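Local coordinates for S-layer domain-containing protein (PDB 4QVS) that is of unknown function but contains a concanavalin A-like lectin/glucanase domain, consistent with a carbohydrate-binding role in the cell-surface layer, at residues L34-G39 and V54-A59; Y99-A104 and S117-E122; D107-F112 and S127-T132. All coordinates share one frame; numbering follows the deposited sequence.

Contact 1. Residues L34-G39 and V54-A59; sequences LYSANG and VDDYVA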
ATOM      1  N   LEU A  34      -4.738 -15.877  26.902  1.00 47.67           N
ATOM      2  CA  LEU A  34      -3.883 -14.701  26.794  1.00 52.22           C
ATOM      3  C   LEU A  34      -2.698 -14.790  27.737  1.00 49.33           C
ATOM      4  O   LEU A  34      -2.898 -15.078  28.900  1.00 46.53           O
ATOM      5  CB  LEU A  34      -4.674 -13.434  27.199  1.00 46.28           C
ATOM      6  CG  LEU A  34      -3.886 -12.103  27.275  1.00 52.25           C
ATOM      7  CD1 LEU A  34      -3.179 -11.851  25.964  1.00 47.20           C
ATOM      8  CD2 LEU A  34      -4.768 -10.880  27.623  1.00 46.34           C
ATOM      9  N   TYR A  35      -1.497 -14.505  27.222  1.00 47.91           N
ATOM     10  CA  TYR A  35      -0.277 -14.414  28.005  1.00 46.64           C
ATOM     11  C   TYR A  35       0.193 -12.955  27.828  1.00 43.21           C
ATOM     12  O   TYR A  35       0.826 -12.597  26.836  1.00 49.98           O
ATOM     13  CB  TYR A  35       0.749 -15.439  27.535  1.00 47.19           C
ATOM     14  CG  TYR A  35       0.242 -16.878  27.652  1.00 47.76           C
ATOM     15  CD1 TYR A  35       0.364 -17.592  28.831  1.00 46.54           C
ATOM     16  CD2 TYR A  35      -0.386 -17.480  26.588  1.00 48.31           C
ATOM     17  CE1 TYR A  35      -0.094 -18.911  28.936  1.00 51.14           C
ATOM     18  CE2 TYR A  35      -0.867 -18.760  26.672  1.00 51.62           C
ATOM     19  CZ  TYR A  35      -0.715 -19.469  27.851  1.00 54.17           C
ATOM     20  OH  TYR A  35      -1.189 -20.723  27.861  1.00 49.53           O
ATOM     21  N   SER A  36      -0.149 -12.118  28.804  1.00 45.55           N
ATOM     22  CA  SER A  36       0.195 -10.694  28.787  1.00 48.28           C
ATOM     23  C   SER A  36       0.005 -10.150  30.169  1.00 45.78           C
ATOM     24  O   SER A  36      -0.981 -10.488  30.843  1.00 49.68           O
ATOM     25  CB  SER A  36      -0.736  -9.928  27.817  1.00 50.04           C
ATOM     26  OG  SER A  36      -0.344  -8.571  27.746  1.00 53.80           O
ATOM     27  N   ALA A  37       0.953  -9.361  30.643  1.00 45.87           N
ATOM     28  CA  ALA A  37       0.793  -8.763  31.947  1.00 52.72           C
ATOM     29  C   ALA A  37      -0.195  -7.595  31.837  1.00 57.04           C
ATOM     30  O   ALA A  37      -0.671  -7.102  32.833  1.00 56.47           O
ATOM     31  CB  ALA A  37       2.123  -8.294  32.499  1.00 59.41           C
ATOM     32  N   ASN A  38      -0.513  -7.168  30.627  1.00 60.42           N
ATOM     33  CA  ASN A  38      -1.461  -6.054  30.458  1.00 63.74           C
ATOM     34  C   ASN A  38      -2.892  -6.488  30.716  1.00 67.77           C
ATOM     35  O   ASN A  38      -3.647  -5.734  31.302  1.00 77.18           O
ATOM     36  CB  ASN A  38      -1.368  -5.465  29.044  1.00 61.51           C
ATOM     37  CG  ASN A  38      -0.029  -4.780  28.773  1.00 66.57           C
ATOM     38  OD1 ASN A  38       0.446  -3.990  29.584  1.00 63.55           O
ATOM     39  ND2 ASN A  38       0.572  -5.064  27.617  1.00 70.49           N
ATOM     40  N   GLY A  39      -3.251  -7.719  30.337  1.00 62.60           N
ATOM     41  CA  GLY A  39      -4.659  -8.154  30.390  1.00 61.87           C
ATOM     42  C   GLY A  39      -5.399  -7.455  29.222  1.00 66.92           C
ATOM     43  O   GLY A  39      -4.760  -6.913  28.311  1.00 59.31           O
ATOM     44  N   VAL A  54       7.039  -7.953  23.217  1.00 47.63           N
ATOM     45  CA  VAL A  54       8.233  -8.547  23.834  1.00 51.30           C
ATOM     46  C   VAL A  54       8.022 -10.038  23.974  1.00 45.66           C
ATOM     47  O   VAL A  54       8.755 -10.807  23.422  1.00 48.71           O
ATOM     48  CB  VAL A  54       8.527  -7.938  25.225  1.00 50.96           C
ATOM     49  CG1 VAL A  54       9.753  -8.593  25.873  1.00 54.09           C
ATOM     50  CG2 VAL A  54       8.747  -6.446  25.104  1.00 53.80           C
ATOM     51  N   ASP A  55       6.991 -10.450  24.696  1.00 52.48           N
ATOM     52  CA  ASP A  55       6.759 -11.887  24.876  1.00 46.33           C
ATOM     53  C   ASP A  55       5.291 -12.264  25.036  1.00 51.59           C
ATOM     54  O   ASP A  55       4.963 -13.386  25.364  1.00 44.62           O
ATOM     55  CB  ASP A  55       7.586 -12.372  26.045  1.00 48.24           C
ATOM     56  CG  ASP A  55       7.330 -11.617  27.334  1.00 49.76           C
ATOM     57  OD1 ASP A  55       6.263 -11.019  27.547  1.00 50.00           O
ATOM     58  OD2 ASP A  55       8.238 -11.629  28.185  1.00 50.46           O
ATOM     59  N   ASP A  56       4.405 -11.327  24.745  1.00 44.46           N
ATOM     60  CA  ASP A  56       2.969 -11.537  24.860  1.00 45.27           C
ATOM     61  C   ASP A  56       2.369 -12.137  23.619  1.00 43.29           C
ATOM     62  O   ASP A  56       2.741 -11.776  22.509  1.00 47.55           O
ATOM     63  CB  ASP A  56       2.249 -10.168  25.066  1.00 46.56           C
ATOM     64  CG  ASP A  56       2.564  -9.550  26.381  1.00 51.69           C
ATOM     65  OD1 ASP A  56       3.283 -10.178  27.218  1.00 41.67           O
ATOM     66  OD2 ASP A  56       2.093  -8.427  26.592  1.00 48.85           O
ATOM     67  N   TYR A  57       1.354 -12.983  23.803  1.00 48.14           N
ATOM     68  CA  TYR A  57       0.641 -13.612  22.677  1.00 45.91           C
ATOM     69  C   TYR A  57      -0.673 -14.242  23.102  1.00 39.89           C
ATOM     70  O   TYR A  57      -0.996 -14.289  24.265  1.00 49.38           O
ATOM     71  CB  TYR A  57       1.513 -14.716  22.030  1.00 43.99           C
ATOM     72  CG  TYR A  57       1.780 -15.855  22.985  1.00 45.81           C
ATOM     73  CD1 TYR A  57       2.744 -15.730  23.956  1.00 48.98           C
ATOM     74  CD2 TYR A  57       1.091 -17.065  22.901  1.00 44.15           C
ATOM     75  CE1 TYR A  57       3.014 -16.773  24.837  1.00 46.45           C
ATOM     76  CE2 TYR A  57       1.382 -18.135  23.801  1.00 47.59           C
ATOM     77  CZ  TYR A  57       2.343 -17.941  24.770  1.00 45.61           C
ATOM     78  OH  TYR A  57       2.676 -18.896  25.733  1.00 60.51           O
ATOM     79  N   VAL A  58      -1.379 -14.820  22.148  1.00 41.78           N
ATOM     80  CA  VAL A  58      -2.609 -15.485  22.432  1.00 44.99           C
ATOM     81  C   VAL A  58      -2.528 -16.879  21.875  1.00 44.14           C
ATOM     82  O   VAL A  58      -2.159 -17.052  20.720  1.00 41.82           O
ATOM     83  CB  VAL A  58      -3.798 -14.746  21.753  1.00 44.55           C
ATOM     84  CG1 VAL A  58      -5.098 -15.456  22.057  1.00 46.06           C
ATOM     85  CG2 VAL A  58      -3.836 -13.294  22.241  1.00 44.23           C
ATOM     86  N   ALA A  59      -2.900 -17.866  22.699  1.00 43.72           N
ATOM     87  CA  ALA A  59      -2.955 -19.231  22.253  1.00 42.35           C
ATOM     88  C   ALA A  59      -4.403 -19.502  21.919  1.00 44.85           C
ATOM     89  O   ALA A  59      -5.300 -19.216  22.717  1.00 46.34           O
ATOM     90  CB  ALA A  59      -2.479 -20.222  23.342  1.00 44.84           C
TER
HETATM   91  O   HOH W   1       2.490  -7.635  28.918  1.00 56.08           O

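Contact 2. Residues Y99-A104 and S117-E122; sequences YMRLTA and SGYYGE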
ATOM      1  N   TYR A  99       2.510 -25.095   7.617  1.00 43.58           N
ATOM      2  CA  TYR A  99       1.870 -24.022   8.362  1.00 46.13           C
ATOM      3  C   TYR A  99       1.357 -22.925   7.450  1.00 43.38           C
ATOM      4  O   TYR A  99       1.663 -22.934   6.256  1.00 42.90           O
ATOM      5  CB  TYR A  99       2.902 -23.376   9.313  1.00 45.78           C
ATOM      6  CG  TYR A  99       4.139 -22.718   8.661  1.00 45.52           C
ATOM      7  CD1 TYR A  99       4.113 -21.378   8.219  1.00 51.15           C
ATOM      8  CD2 TYR A  99       5.339 -23.411   8.547  1.00 47.49           C
ATOM      9  CE1 TYR A  99       5.229 -20.788   7.647  1.00 47.65           C
ATOM     10  CE2 TYR A  99       6.461 -22.842   7.993  1.00 45.14           C
ATOM     11  CZ  TYR A  99       6.405 -21.527   7.545  1.00 53.91           C
ATOM     12  OH  TYR A  99       7.531 -20.985   7.014  1.00 49.91           O
HETATM   13  N   MSE A 100       0.588 -21.999   8.039  1.00 48.47           N
HETATM   14  CA  MSE A 100       0.157 -20.788   7.334  1.00 49.08           C
HETATM   15  C   MSE A 100       0.288 -19.722   8.383  1.00 50.74           C
HETATM   16  O   MSE A 100      -0.025 -19.936   9.545  1.00 49.71           O
HETATM   17  CB  MSE A 100      -1.136 -20.953   6.555  1.00 54.44           C
HETATM   18  CG  MSE A 100      -2.370 -20.786   7.412  1.00 59.43           C
HETATM   19 SE   MSE A 100      -3.891 -21.605   6.482  0.80 58.46          SE
HETATM   20  CE  MSE A 100      -4.905 -20.857   7.926  1.00 53.47           C
ATOM     21  N   ARG A 101       0.835 -18.580   7.977  1.00 47.15           N
ATOM     22  CA  ARG A 101       1.186 -17.523   8.881  1.00 45.89           C
ATOM     23  C   ARG A 101       1.004 -16.107   8.265  1.00 42.40           C
ATOM     24  O   ARG A 101       1.437 -15.867   7.149  1.00 49.19           O
ATOM     25  CB  ARG A 101       2.645 -17.740   9.150  1.00 41.98           C
ATOM     26  CG  ARG A 101       3.285 -16.831  10.160  1.00 47.40           C
ATOM     27  CD  ARG A 101       4.644 -17.393  10.555  1.00 52.33           C
ATOM     28  NE  ARG A 101       5.593 -17.486   9.425  1.00 50.15           N
ATOM     29  CZ  ARG A 101       6.900 -17.698   9.566  1.00 47.97           C
ATOM     30  NH1 ARG A 101       7.427 -17.861  10.764  1.00 51.18           N
ATOM     31  NH2 ARG A 101       7.701 -17.757   8.493  1.00 57.85           N
ATOM     32  N   LEU A 102       0.408 -15.189   9.002  1.00 44.18           N
ATOM     33  CA  LEU A 102       0.206 -13.819   8.472  1.00 47.04           C
ATOM     34  C   LEU A 102       1.218 -13.008   9.221  1.00 49.21           C
ATOM     35  O   LEU A 102       1.326 -13.138  10.438  1.00 51.92           O
ATOM     36  CB  LEU A 102      -1.192 -13.261   8.723  1.00 47.95           C
ATOM     37  CG  LEU A 102      -1.431 -11.813   8.214  1.00 49.40           C
ATOM     38  CD1 LEU A 102      -1.540 -11.760   6.715  1.00 46.38           C
ATOM     39  CD2 LEU A 102      -2.702 -11.265   8.816  1.00 53.17           C
ATOM     40  N   THR A 103       1.992 -12.193   8.498  1.00 46.61           N
ATOM     41  CA  THR A 103       2.996 -11.403   9.117  1.00 42.60           C
ATOM     42  C   THR A 103       2.931  -9.913   8.704  1.00 50.81           C
ATOM     43  O   THR A 103       2.454  -9.560   7.613  1.00 48.96           O
ATOM     44  CB  THR A 103       4.357 -11.928   8.725  1.00 48.21           C
ATOM     45  OG1 THR A 103       4.444 -11.947   7.311  1.00 54.70           O
ATOM     46  CG2 THR A 103       4.570 -13.410   9.231  1.00 45.46           C
ATOM     47  N   ALA A 104       3.389  -9.086   9.632  1.00 45.40           N
ATOM     48  CA  ALA A 104       3.657  -7.688   9.412  1.00 59.49           C
ATOM     49  C   ALA A 104       5.060  -7.657   8.812  1.00 63.12           C
ATOM     50  O   ALA A 104       5.929  -8.467   9.198  1.00 60.10           O
ATOM     51  CB  ALA A 104       3.622  -6.940  10.728  1.00 58.40           C
ATOM     52  N   SER A 117       6.511 -27.096   2.740  1.00 58.78           N
ATOM     53  CA  SER A 117       7.908 -27.514   2.695  1.00 57.81           C
ATOM     54  C   SER A 117       8.812 -26.541   3.413  1.00 51.23           C
ATOM     55  O   SER A 117       9.893 -26.196   2.935  1.00 54.71           O
ATOM     56  CB  SER A 117       8.349 -27.719   1.258  1.00 62.34           C
ATOM     57  OG  SER A 117       8.332 -26.489   0.573  1.00 66.96           O
ATOM     58  N   GLY A 118       8.371 -26.092   4.578  1.00 51.76           N
ATOM     59  CA  GLY A 118       9.151 -25.173   5.387  1.00 48.28           C
ATOM     60  C   GLY A 118       9.225 -23.750   4.832  1.00 53.73           C
ATOM     61  O   GLY A 118       8.551 -23.377   3.843  1.00 52.52           O
ATOM     62  N   TYR A 119      10.073 -22.979   5.499  1.00 50.59           N
ATOM     63  CA  TYR A 119      10.271 -21.571   5.217  1.00 55.38           C
ATOM     64  C   TYR A 119      10.608 -21.279   3.763  1.00 56.65           C
ATOM     65  O   TYR A 119      10.076 -20.342   3.203  1.00 54.16           O
ATOM     66  CB  TYR A 119      11.318 -20.970   6.177  1.00 50.77           C
ATOM     67  CG  TYR A 119      11.592 -19.486   5.942  1.00 52.95           C
ATOM     68  CD1 TYR A 119      10.658 -18.512   6.324  1.00 52.72           C
ATOM     69  CD2 TYR A 119      12.790 -19.055   5.355  1.00 47.56           C
ATOM     70  CE1 TYR A 119      10.894 -17.171   6.109  1.00 54.01           C
ATOM     71  CE2 TYR A 119      13.047 -17.710   5.144  1.00 54.57           C
ATOM     72  CZ  TYR A 119      12.092 -16.775   5.509  1.00 56.60           C
ATOM     73  OH  TYR A 119      12.336 -15.458   5.302  1.00 60.38           O
ATOM     74  N   TYR A 120      11.447 -22.098   3.146  1.00 56.82           N
ATOM     75  CA  TYR A 120      11.874 -21.830   1.781  1.00 58.00           C
ATOM     76  C   TYR A 120      10.864 -22.211   0.768  1.00 56.94           C
ATOM     77  O   TYR A 120      11.092 -21.994  -0.403  1.00 59.32           O
ATOM     78  CB  TYR A 120      13.202 -22.522   1.452  1.00 58.57           C
ATOM     79  CG  TYR A 120      14.277 -22.056   2.371  1.00 58.81           C
ATOM     80  CD1 TYR A 120      14.779 -20.757   2.280  1.00 57.70           C
ATOM     81  CD2 TYR A 120      14.789 -22.896   3.366  1.00 58.15           C
ATOM     82  CE1 TYR A 120      15.754 -20.304   3.161  1.00 57.63           C
ATOM     83  CE2 TYR A 120      15.771 -22.455   4.246  1.00 52.44           C
ATOM     84  CZ  TYR A 120      16.246 -21.166   4.155  1.00 58.53           C
ATOM     85  OH  TYR A 120      17.237 -20.740   5.034  1.00 55.22           O
ATOM     86  N   GLY A 121       9.759 -22.804   1.186  1.00 54.77           N
ATOM     87  CA  GLY A 121       8.746 -23.181   0.225  1.00 54.71           C
ATOM     88  C   GLY A 121       7.506 -22.331   0.370  1.00 48.51           C
ATOM     89  O   GLY A 121       6.494 -22.623  -0.198  1.00 48.83           O
ATOM     90  N   GLU A 122       7.567 -21.293   1.152  1.00 48.69           N
ATOM     91  CA  GLU A 122       6.373 -20.471   1.318  1.00 55.62           C
ATOM     92  C   GLU A 122       5.804 -19.927   0.015  1.00 52.81           C
ATOM     93  O   GLU A 122       6.535 -19.477  -0.847  1.00 51.37           O
ATOM     94  CB  GLU A 122       6.670 -19.311   2.235  1.00 56.55           C
ATOM     95  CG  GLU A 122       6.787 -19.718   3.689  1.00 57.74           C
ATOM     96  CD  GLU A 122       7.011 -18.513   4.590  1.00 60.52           C
ATOM     97  OE1 GLU A 122       7.096 -17.396   4.068  1.00 53.11           O
ATOM     98  OE2 GLU A 122       7.113 -18.673   5.824  1.00 55.70           O
TER
HETATM   99  O   HOH W   2       5.450 -16.482   6.883  1.00 55.01           O

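Contact 3. Residues D107-F112 and S127-T132; sequences DGKIKF and SGSALT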
ATOM      1  N   ASP A 107       7.834  -2.695   6.558  1.00 73.40           N
ATOM      2  CA  ASP A 107       7.349  -1.352   6.292  1.00 78.08           C
ATOM      3  C   ASP A 107       5.867  -1.060   6.480  1.00 75.31           C
ATOM      4  O   ASP A 107       5.397   0.015   6.087  1.00 85.64           O
ATOM      5  CB  ASP A 107       7.756  -1.036   4.858  1.00 82.16           C
ATOM      6  CG  ASP A 107       7.625  -2.250   3.939  1.00 92.79           C
ATOM      7  OD1 ASP A 107       7.586  -3.434   4.423  1.00 80.42           O
ATOM      8  OD2 ASP A 107       7.584  -2.008   2.719  1.00 88.55           O
ATOM      9  N   GLY A 108       5.122  -1.957   7.113  1.00 65.83           N
ATOM     10  CA  GLY A 108       3.674  -1.719   7.301  1.00 59.70           C
ATOM     11  C   GLY A 108       2.878  -2.586   6.346  1.00 54.30           C
ATOM     12  O   GLY A 108       1.663  -2.740   6.502  1.00 57.03           O
ATOM     13  N   LYS A 109       3.542  -3.132   5.326  1.00 56.00           N
ATOM     14  CA  LYS A 109       2.887  -4.125   4.488  1.00 61.06           C
ATOM     15  C   LYS A 109       2.620  -5.354   5.370  1.00 55.66           C
ATOM     16  O   LYS A 109       3.063  -5.397   6.524  1.00 55.46           O
ATOM     17  CB  LYS A 109       3.763  -4.559   3.334  1.00 66.36           C
ATOM     18  CG  LYS A 109       4.138  -3.438   2.406  1.00 66.91           C
ATOM     19  CD  LYS A 109       4.818  -3.958   1.161  1.00 69.40           C
ATOM     20  CE  LYS A 109       6.154  -4.595   1.442  1.00 73.44           C
ATOM     21  NZ  LYS A 109       6.998  -4.520   0.221  1.00 79.66           N
ATOM     22  N   ILE A 110       1.833  -6.282   4.835  1.00 55.23           N
ATOM     23  CA  ILE A 110       1.506  -7.542   5.498  1.00 61.30           C
ATOM     24  C   ILE A 110       1.698  -8.643   4.474  1.00 62.21           C
ATOM     25  O   ILE A 110       1.582  -8.403   3.269  1.00 60.92           O
ATOM     26  CB  ILE A 110       0.062  -7.628   6.070  1.00 57.08           C
ATOM     27  CG1 ILE A 110      -0.988  -7.453   4.983  1.00 58.15           C
ATOM     28  CG2 ILE A 110      -0.137  -6.615   7.176  1.00 62.36           C
ATOM     29  CD1 ILE A 110      -2.433  -7.414   5.469  1.00 54.13           C
ATOM     30  N   LYS A 111       2.023  -9.829   4.964  1.00 56.09           N
ATOM     31  CA  LYS A 111       2.229 -10.974   4.104  1.00 53.07           C
ATOM     32  C   LYS A 111       1.565 -12.202   4.675  1.00 49.28           C
ATOM     33  O   LYS A 111       1.619 -12.472   5.874  1.00 51.19           O
ATOM     34  CB  LYS A 111       3.711 -11.288   3.977  1.00 52.76           C
ATOM     35  CG  LYS A 111       4.005 -12.440   3.026  1.00 53.81           C
ATOM     36  CD  LYS A 111       5.486 -12.544   2.731  1.00 56.32           C
ATOM     37  CE  LYS A 111       6.210 -13.117   3.947  1.00 55.49           C
ATOM     38  NZ  LYS A 111       7.678 -12.892   3.891  1.00 53.47           N
ATOM     39  N   PHE A 112       0.969 -12.961   3.786  1.00 50.00           N
ATOM     40  CA  PHE A 112       0.359 -14.189   4.155  1.00 50.01           C
ATOM     41  C   PHE A 112       1.143 -15.244   3.419  1.00 52.11           C
ATOM     42  O   PHE A 112       1.484 -15.078   2.275  1.00 49.89           O
ATOM     43  CB  PHE A 112      -1.109 -14.192   3.782  1.00 51.29           C
ATOM     44  CG  PHE A 112      -1.778 -15.454   4.082  1.00 48.03           C
ATOM     45  CD1 PHE A 112      -1.909 -15.873   5.407  1.00 49.49           C
ATOM     46  CD2 PHE A 112      -2.249 -16.250   3.074  1.00 49.24           C
ATOM     47  CE1 PHE A 112      -2.511 -17.079   5.715  1.00 49.92           C
ATOM     48  CE2 PHE A 112      -2.854 -17.471   3.373  1.00 54.16           C
ATOM     49  CZ  PHE A 112      -2.981 -17.885   4.702  1.00 50.29           C
ATOM     50  N   SER A 127       0.938  -7.368   0.605  1.00 67.93           N
ATOM     51  CA  SER A 127       0.216  -6.126   0.291  1.00 59.48           C
ATOM     52  C   SER A 127       1.091  -5.099  -0.475  1.00 65.24           C
ATOM     53  O   SER A 127       2.318  -5.237  -0.533  1.00 63.33           O
ATOM     54  CB  SER A 127      -0.384  -5.521   1.556  1.00 55.52           C
ATOM     55  OG  SER A 127       0.594  -5.189   2.516  1.00 53.14           O
ATOM     56  N   GLY A 128       0.452  -4.088  -1.072  1.00 65.46           N
ATOM     57  CA  GLY A 128       1.145  -3.078  -1.919  1.00 66.70           C
ATOM     58  C   GLY A 128       2.026  -2.047  -1.224  1.00 65.25           C
ATOM     59  O   GLY A 128       1.831  -1.740  -0.057  1.00 64.71           O
ATOM     60  N   SER A 129       3.020  -1.518  -1.937  1.00 72.76           N
ATOM     61  CA  SER A 129       3.882  -0.462  -1.388  1.00 73.53           C
ATOM     62  C   SER A 129       3.081   0.865  -1.413  1.00 69.60           C
ATOM     63  O   SER A 129       2.039   0.949  -2.063  1.00 69.45           O
ATOM     64  CB  SER A 129       5.177  -0.290  -2.205  1.00 75.12           C
ATOM     65  OG  SER A 129       5.671  -1.523  -2.683  1.00 80.88           O
ATOM     66  N   ALA A 130       3.606   1.856  -0.691  1.00 68.85           N
ATOM     67  CA  ALA A 130       3.063   3.214  -0.543  1.00 76.92           C
ATOM     68  C   ALA A 130       4.292   4.141  -0.415  1.00 75.48           C
ATOM     69  O   ALA A 130       5.416   3.630  -0.296  1.00 64.37           O
ATOM     70  CB  ALA A 130       2.196   3.301   0.704  1.00 77.94           C
ATOM     71  N   LEU A 131       4.105   5.466  -0.423  1.00 61.08           N
ATOM     72  CA  LEU A 131       5.250   6.392  -0.257  1.00 63.45           C
ATOM     73  C   LEU A 131       5.504   6.713   1.187  1.00 64.92           C
ATOM     74  O   LEU A 131       4.643   7.278   1.847  1.00 75.21           O
ATOM     75  CB  LEU A 131       5.035   7.730  -0.976  1.00 57.97           C
ATOM     76  CG  LEU A 131       5.179   7.774  -2.468  1.00 59.22           C
ATOM     77  CD1 LEU A 131       4.850   9.211  -2.960  1.00 58.76           C
ATOM     78  CD2 LEU A 131       6.598   7.372  -2.840  1.00 64.26           C
ATOM     79  N   THR A 132       6.722   6.427   1.640  1.00 76.18           N
ATOM     80  CA  THR A 132       7.121   6.567   3.043  1.00 78.79           C
ATOM     81  C   THR A 132       7.867   7.856   3.224  1.00 77.30           C
ATOM     82  O   THR A 132       8.640   8.234   2.353  1.00 68.51           O
ATOM     83  CB  THR A 132       8.070   5.425   3.453  1.00 79.72           C
ATOM     84  OG1 THR A 132       7.463   4.178   3.120  1.00 81.44           O
ATOM     85  CG2 THR A 132       8.395   5.473   4.947  1.00 80.12           C
TER

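Contact 1. Residues L34-G39 and V54-A59
Tyr35 and Tyr57 form an antiparallel hydrogen-bonded pair, with Tyr35 N giving a nearly straight bond (168°) to Tyr57 O and Tyr57 N returning a more bent one to Tyr35 O, while Leu34 and Val58 make the adjoining non-hydrogen-bonded pair. On the face carrying the two tyrosines, their rings lie near parallel, with planes at 21° and centroids 4.7 Å apart, but are slid so far that they barely overlap. Tyr35 CD2 comes to 3.3 Å from Tyr57 CZ, and Tyr57 OH rests over the Tyr35 face toward its rim. With chi1 at 64°, Tyr57 CG lies between its backbone N and carbonyl carbon, which sets the ring beside Tyr35. Tyr35 CB reaches over the Tyr57 face in a CH-pi contact, 4.2 Å from the centroid. Ala59 CB meets the Tyr35 ring at its edge, near CE2. On the other face Leu34 CD1 touches Val58 CG2 at 4.0 Å.

Past the strand ends, Ser36 OG lies 2.7 Å from Asp56 OD2 and is also within bonding range of the Ser50 carbonyl, which takes a bond from Asn38 ND2 as well. The hydroxyl accepts from Asn38 N at 3.2 Å, forming an ST turn. Asp56 OD2 accepts from Asp52 N and from a water that itself accepts from Ala37 N.

Strand 32-35 is the middle of a three-stranded antiparallel sheet, flanked by 21-22 and 57-60, and Leu34 packs on Val49 of strand 47-52. At Val58 and Ala59 the sheet runs on into an antiparallel strand of the second subunit.

Contact 2. Residues Y99-A104 and S117-E122
Glu122 OE2 comes to the edge of the Tyr99 ring, in its plane, and Tyr119 CD1 comes to the edge of the Arg101 guanidinium; one face of that guanidinium has Tyr99 CZ 4.0 Å above it, toward the rim. The Tyr119 ring in turn offers its edge to Tyr99 OH and Arg101 NH2. The flat groups thus meet steeply: the Arg101 plane stands at 79° to the Tyr119 ring. The setting is the antiparallel sheet of the concanavalin A-like domain, where strand 99-104 is met by the connection between its neighbour 110-115 and strand 123-126, the outermost of the sheet within this chain.

Glu122 OE2 is the focus. Tyr99 OH donates to its anti lone pair over 2.6 Å, and the two side chains cross at about a right angle. Arg101 NH2 makes a salt bridge of 2.9 Å with Glu122 OE2. It approaches nearly in line with the carboxylate bond to that oxygen, which is 24° out of the guanidinium plane. The Arg101 chain is extended to CD and then bends, chi3 62° placing NE. Tyr99 OH also packs on Tyr119 CA at 3.3 Å.

Tyr119 lies in the short 3-10 segment 119-121, and Glu122 follows it; Gly121 N donates to Gly118 O within this turn of chain. Within the sheet, the Tyr99 side chain touches Thr115 of strand 110-115 and Asp89 and Phe91 of strand 85-91. The second subunit adds partners: its Asp190 makes a salt bridge with Arg101 NH1, and its Asp186 accepts from Tyr119 N. A water links Arg101 to Glu122 a second time, accepting from Arg101 NE at 2.7 Å and donating to Glu122 OE2 at 2.9 Å.

Contact 3. Residues D107-F112 and S127-T132
Ile110 and Ser127 are joined by two bonds. Ser127 N donates to Ile110 O over 2.9 Å, almost straight at 167°, and Ile110 N donates to Ser127 OG over 2.8 Å. With chi1 at 61°, OG lies between the serine's backbone N and carbonyl carbon, where it meets Ile110 N. Beside it, Lys109 puts its CB, CG and CD against Ser127 and the Gly128 carbonyl: CB lies 3.3 Å from Ser127 OG, and CD is equally close to Ser127 O. At its far end Lys109 NZ makes a salt bridge of 3.6 Å with Asp107 OD2.

The pair lies just after strand 123-126, beside the start of strand 110-115, in the antiparallel sheet of the concanavalin A-like domain; Ser127 OG, not a backbone carbonyl, receives the N-H of Ile110. Phe112, next but one along, bonds to Ile125 through the backbone and packs on Met100 and Leu102. Beyond Ser127 the chain runs on in extended form without regular structure, and Ser129 N is held by Glu155. Leu131 reaches the second subunit, packing on Ile110 of that chain, while Ile110 here receives Leu131 of the second subunit.

In the fold
Contacts 2 and 3 both reach one sheet through neighbouring strands 99-104 and 110-115, and Thr103 N lies 2.7 Å from Lys111 O, a probable hydrogen bond. Their centres are about 17 Å apart, and their segments alternate along the chain. Contact 1 closes earlier in the chain and stands apart, its nearest atoms about 12 Å from contact 2 and about 15 Å from contact 3. The Leu34 side chain of contact 1 is about 11 Å from a bound sodium ion, whose site is formed by Met10, Asp12, Asn45 and Asn47. All three contacts touch the second subunit, and at contact 3 the packing is reciprocal, Ile110 of each chain meeting Leu131 of the other.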